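PDB 6GY4: protein bicaudal C homolog 1 from Homo sapiens, which probably binds RNA through its KH domains, of which this is the first. Local coordinates for residues A[39-47]-A[60-71]. Sequence-based numbering, arbitrary orientation.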
loop_
_atom_site.group_PDB
_atom_site.type_symbol
_atom_site.label_atom_id
_atom_site.label_comp_id
_atom_site.label_asym_id
_atom_site.label_seq_id
_atom_site.Cartn_x
_atom_site.Cartn_y
_atom_site.Cartn_z
ATOM N N GLU A 39 0.953 -6.412 -9.287
ATOM C CA GLU A 39 1.441 -7.726 -8.884
ATOM C C GLU A 39 0.395 -8.486 -8.078
ATOM O O GLU A 39 0.256 -9.704 -8.228
ATOM C CB GLU A 39 2.727 -7.585 -8.075
ATOM C CG GLU A 39 3.715 -8.702 -8.318
ATOM C CD GLU A 39 4.284 -8.654 -9.716
ATOM O OE1 GLU A 39 4.818 -7.593 -10.102
ATOM O OE2 GLU A 39 4.188 -9.669 -10.438
ATOM N N THR A 40 -0.338 -7.790 -7.211
ATOM C CA THR A 40 -1.288 -8.434 -6.316
ATOM C C THR A 40 -2.730 -8.333 -6.795
ATOM O O THR A 40 -3.601 -8.984 -6.210
ATOM C CB THR A 40 -1.178 -7.832 -4.909
ATOM O OG1 THR A 40 -1.397 -6.418 -4.972
ATOM C CG2 THR A 40 0.200 -8.097 -4.321
ATOM N N ASN A 41 -2.996 -7.556 -7.842
ATOM C CA ASN A 41 -4.354 -7.286 -8.320
ATOM C C ASN A 41 -5.210 -6.691 -7.206
ATOM O O ASN A 41 -6.314 -7.157 -6.912
ATOM C CB ASN A 41 -5.006 -8.541 -8.905
ATOM C CG ASN A 41 -6.077 -8.209 -9.924
ATOM O OD1 ASN A 41 -5.950 -7.240 -10.672
ATOM N ND2 ASN A 41 -7.143 -9.002 -9.953
ATOM N N THR A 42 -4.683 -5.640 -6.581
ATOM C CA THR A 42 -5.335 -4.969 -5.467
ATOM C C THR A 42 -5.485 -3.488 -5.787
ATOM O O THR A 42 -4.904 -2.972 -6.746
ATOM C CB THR A 42 -4.549 -5.155 -4.163
ATOM O OG1 THR A 42 -3.207 -4.690 -4.342
ATOM C CG2 THR A 42 -4.513 -6.622 -3.769
ATOM N N GLN A 43 -6.279 -2.803 -4.965
ATOM C CA GLN A 43 -6.543 -1.378 -5.113
ATOM C C GLN A 43 -6.126 -0.669 -3.833
ATOM O O GLN A 43 -6.590 -1.025 -2.747
ATOM C CB GLN A 43 -8.025 -1.120 -5.408
ATOM C CG GLN A 43 -8.574 -1.917 -6.580
ATOM C CD GLN A 43 -9.191 -1.034 -7.648
ATOM O OE1 GLN A 43 -9.333 0.175 -7.464
ATOM N NE2 GLN A 43 -9.556 -1.635 -8.773
ATOM N N ILE A 44 -5.251 0.324 -3.958
ATOM C CA ILE A 44 -4.697 1.021 -2.803
ATOM C C ILE A 44 -5.238 2.444 -2.773
ATOM O O ILE A 44 -5.431 3.084 -3.813
ATOM C CB ILE A 44 -3.154 1.014 -2.821
ATOM C CG1 ILE A 44 -2.631 -0.419 -2.928
ATOM C CG2 ILE A 44 -2.599 1.663 -1.566
ATOM C CD1 ILE A 44 -1.131 -0.502 -3.072
ATOM N N ALA A 45 -5.486 2.940 -1.562
ATOM C CA ALA A 45 -6.012 4.284 -1.367
ATOM C C ALA A 45 -5.401 4.870 -0.104
ATOM O O ALA A 45 -5.253 4.167 0.897
ATOM C CB ALA A 45 -7.541 4.269 -1.268
ATOM N N TRP A 46 -5.052 6.153 -0.154
ATOM C CA TRP A 46 -4.405 6.835 0.960
ATOM C C TRP A 46 -4.988 8.236 1.096
ATOM O O TRP A 46 -5.376 8.842 0.089
ATOM C CB TRP A 46 -2.874 6.880 0.771
ATOM C CG TRP A 46 -2.379 7.507 -0.498
ATOM C CD1 TRP A 46 -2.184 8.837 -0.735
ATOM C CD2 TRP A 46 -1.965 6.823 -1.689
ATOM N NE1 TRP A 46 -1.698 9.026 -2.005
ATOM C CE2 TRP A 46 -1.554 7.805 -2.612
ATOM C CE3 TRP A 46 -1.915 5.478 -2.067
ATOM C CZ2 TRP A 46 -1.097 7.484 -3.890
ATOM C CZ3 TRP A 46 -1.461 5.162 -3.336
ATOM C CH2 TRP A 46 -1.058 6.160 -4.232
ATOM N N PRO A 47 -5.049 8.791 2.334
ATOM C CA PRO A 47 -5.837 9.954 2.771
ATOM C C PRO A 47 -6.564 10.742 1.683
ATOM O O PRO A 47 -7.408 11.578 2.015
ATOM C CB PRO A 47 -4.776 10.841 3.441
ATOM C CG PRO A 47 -3.634 9.882 3.816
ATOM C CD PRO A 47 -4.034 8.502 3.358
ATOM N N PRO A 60 -1.455 8.288 9.515
ATOM C CA PRO A 60 -2.582 8.088 8.593
ATOM C C PRO A 60 -2.800 6.626 8.234
ATOM O O PRO A 60 -2.022 5.757 8.637
ATOM C CB PRO A 60 -2.167 8.906 7.367
ATOM C CG PRO A 60 -0.680 8.811 7.371
ATOM C CD PRO A 60 -0.257 8.787 8.816
ATOM N N HIS A 61 -3.850 6.348 7.465
ATOM C CA HIS A 61 -4.201 4.999 7.050
ATOM C C HIS A 61 -4.137 4.886 5.534
ATOM O O HIS A 61 -4.344 5.867 4.816
ATOM C CB HIS A 61 -5.608 4.620 7.527
ATOM C CG HIS A 61 -5.749 4.577 9.016
ATOM N ND1 HIS A 61 -5.338 3.497 9.767
ATOM C CD2 HIS A 61 -6.250 5.478 9.894
ATOM C CE1 HIS A 61 -5.580 3.734 11.044
ATOM N NE2 HIS A 61 -6.134 4.929 11.148
ATOM N N ILE A 62 -3.833 3.683 5.046
ATOM C CA ILE A 62 -4.050 3.353 3.646
ATOM C C ILE A 62 -5.030 2.190 3.599
ATOM O O ILE A 62 -5.257 1.497 4.594
ATOM C CB ILE A 62 -2.755 3.009 2.880
ATOM C CG1 ILE A 62 -2.269 1.603 3.225
ATOM C CG2 ILE A 62 -1.681 4.058 3.133
ATOM C CD1 ILE A 62 -1.679 0.876 2.035
ATOM N N LYS A 63 -5.615 1.981 2.423
ATOM C CA LYS A 63 -6.731 1.057 2.268
ATOM C C LYS A 63 -6.485 0.167 1.059
ATOM O O LYS A 63 -6.314 0.668 -0.057
ATOM C CB LYS A 63 -8.043 1.832 2.126
ATOM C CG LYS A 63 -9.246 1.010 1.727
ATOM C CD LYS A 63 -10.518 1.782 2.035
ATOM C CE LYS A 63 -11.604 1.510 1.014
ATOM N NZ LYS A 63 -11.327 2.186 -0.282
ATOM N N VAL A 64 -6.471 -1.146 1.281
ATOM C CA VAL A 64 -6.194 -2.127 0.238
ATOM C C VAL A 64 -7.424 -3.008 0.061
ATOM O O VAL A 64 -8.024 -3.450 1.048
ATOM C CB VAL A 64 -4.958 -2.982 0.573
ATOM C CG1 VAL A 64 -4.427 -3.652 -0.684
ATOM C CG2 VAL A 64 -3.882 -2.132 1.229
ATOM N N SER A 65 -7.786 -3.269 -1.194
ATOM C CA SER A 65 -8.981 -4.028 -1.529
ATOM C C SER A 65 -8.638 -5.112 -2.539
ATOM O O SER A 65 -7.759 -4.933 -3.388
ATOM C CB SER A 65 -10.076 -3.117 -2.103
ATOM O OG SER A 65 -10.234 -1.951 -1.311
ATOM N N GLY A 66 -9.339 -6.233 -2.445
ATOM C CA GLY A 66 -9.147 -7.337 -3.361
ATOM C C GLY A 66 -9.403 -8.657 -2.660
ATOM O O GLY A 66 -10.105 -8.711 -1.655
ATOM N N LYS A 67 -8.819 -9.717 -3.212
ATOM C CA LYS A 67 -8.946 -11.033 -2.603
ATOM C C LYS A 67 -8.247 -11.062 -1.247
ATOM O O LYS A 67 -7.242 -10.379 -1.029
ATOM C CB LYS A 67 -8.363 -12.110 -3.521
ATOM C CG LYS A 67 -8.528 -13.535 -3.006
ATOM N N LYS A 68 -8.806 -11.857 -0.328
ATOM C CA LYS A 68 -8.242 -11.987 1.013
ATOM C C LYS A 68 -6.749 -12.283 0.971
ATOM O O LYS A 68 -5.971 -11.708 1.741
ATOM C CB LYS A 68 -8.978 -13.087 1.782
ATOM C CG LYS A 68 -8.183 -13.680 2.939
ATOM C CD LYS A 68 -8.987 -14.727 3.695
ATOM C CE LYS A 68 -8.464 -16.136 3.459
ATOM N NZ LYS A 68 -9.317 -17.143 4.152
ATOM N N GLU A 69 -6.329 -13.176 0.075
ATOM C CA GLU A 69 -4.914 -13.520 -0.004
ATOM C C GLU A 69 -4.107 -12.394 -0.639
ATOM O O GLU A 69 -2.999 -12.088 -0.186
ATOM C CB GLU A 69 -4.733 -14.822 -0.780
ATOM C CG GLU A 69 -5.342 -16.030 -0.090
ATOM C CD GLU A 69 -4.773 -16.250 1.298
ATOM O OE1 GLU A 69 -3.548 -16.074 1.475
ATOM O OE2 GLU A 69 -5.547 -16.608 2.211
ATOM N N ASP A 70 -4.646 -11.764 -1.684
ATOM C CA ASP A 70 -3.922 -10.684 -2.346
ATOM C C ASP A 70 -3.790 -9.470 -1.438
ATOM O O ASP A 70 -2.737 -8.822 -1.405
ATOM C CB ASP A 70 -4.623 -10.307 -3.647
ATOM C CG ASP A 70 -4.639 -11.438 -4.651
ATOM O OD1 ASP A 70 -3.836 -12.379 -4.497
ATOM O OD2 ASP A 70 -5.455 -11.385 -5.596
ATOM N N VAL A 71 -4.852 -9.140 -0.700
ATOM C CA VAL A 71 -4.784 -8.035 0.252
ATOM C C VAL A 71 -3.744 -8.325 1.325
ATOM O O VAL A 71 -2.982 -7.439 1.727
ATOM C CB VAL A 71 -6.173 -7.771 0.861
ATOM C CG1 VAL A 71 -6.073 -6.767 2.002
ATOM C CG2 VAL A 71 -7.129 -7.269 -0.205
HETATM O O HOH W 1 -7.159 -9.232 -5.698
#
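Gln43 and Ser65 form an antiparallel hydrogen-bonded pair in the three-stranded sheet of a type I KH domain, where strand 43-45 lies at one edge and strand 61-65 in the middle. Both amides of this pair are satisfied: Gln43 N reaches Ser65 O at 3.0 Å, in the carbonyl plane and on a lone pair, and Ser65 N returns a bond to Gln43 O. At the next hydrogen-bonded pair, Ala45 with Lys63, Lys63 N gives the straighter of the two bonds, 140° at its hydrogen, to Ala45 O, whereas Ala45 N to Lys63 O is bent to 130° and counts as weak. The other flank of strand 61-65 is served by strand 2-8, with Ile62 bonded to Phe7 and Val64 to Glu5.

Ile44 and Val64 share the face turned to helix 68-81. The Ile44 and Ile62 side chains lie side by side, pointing the same way, with Ile44 CG2, anti to its own amide nitrogen, 3.8 Å from Ile62 CD1; the same CG2 also meets the Trp46 ring at its edge, in plane.

Thr42 touches both helix 32-40, through OG1, and helix 68-81, through CG2. With chi1 at 56° its OG1 sits between the backbone N and carbonyl carbon and donates to Thr40 OG1, which is itself bonded to Ile36 O in helix 32-40; CB packs on Val64 CG1, and CG2 lies 3.7 Å from Asp70 CB. An alanine here would lose both OG1 and CG2, and is likely to leave Thr40 OG1 without this donor and a gap beside Asp70.

At Gly66, where the chain turns, a CB would crowd Asn41 O and Thr42 CG2. Close by, one water links the two segments: it accepts from Lys67 N at the N-cap of helix 68-81, and donates to Asn41 O and, at 2.7 Å, to Asp70 OD2.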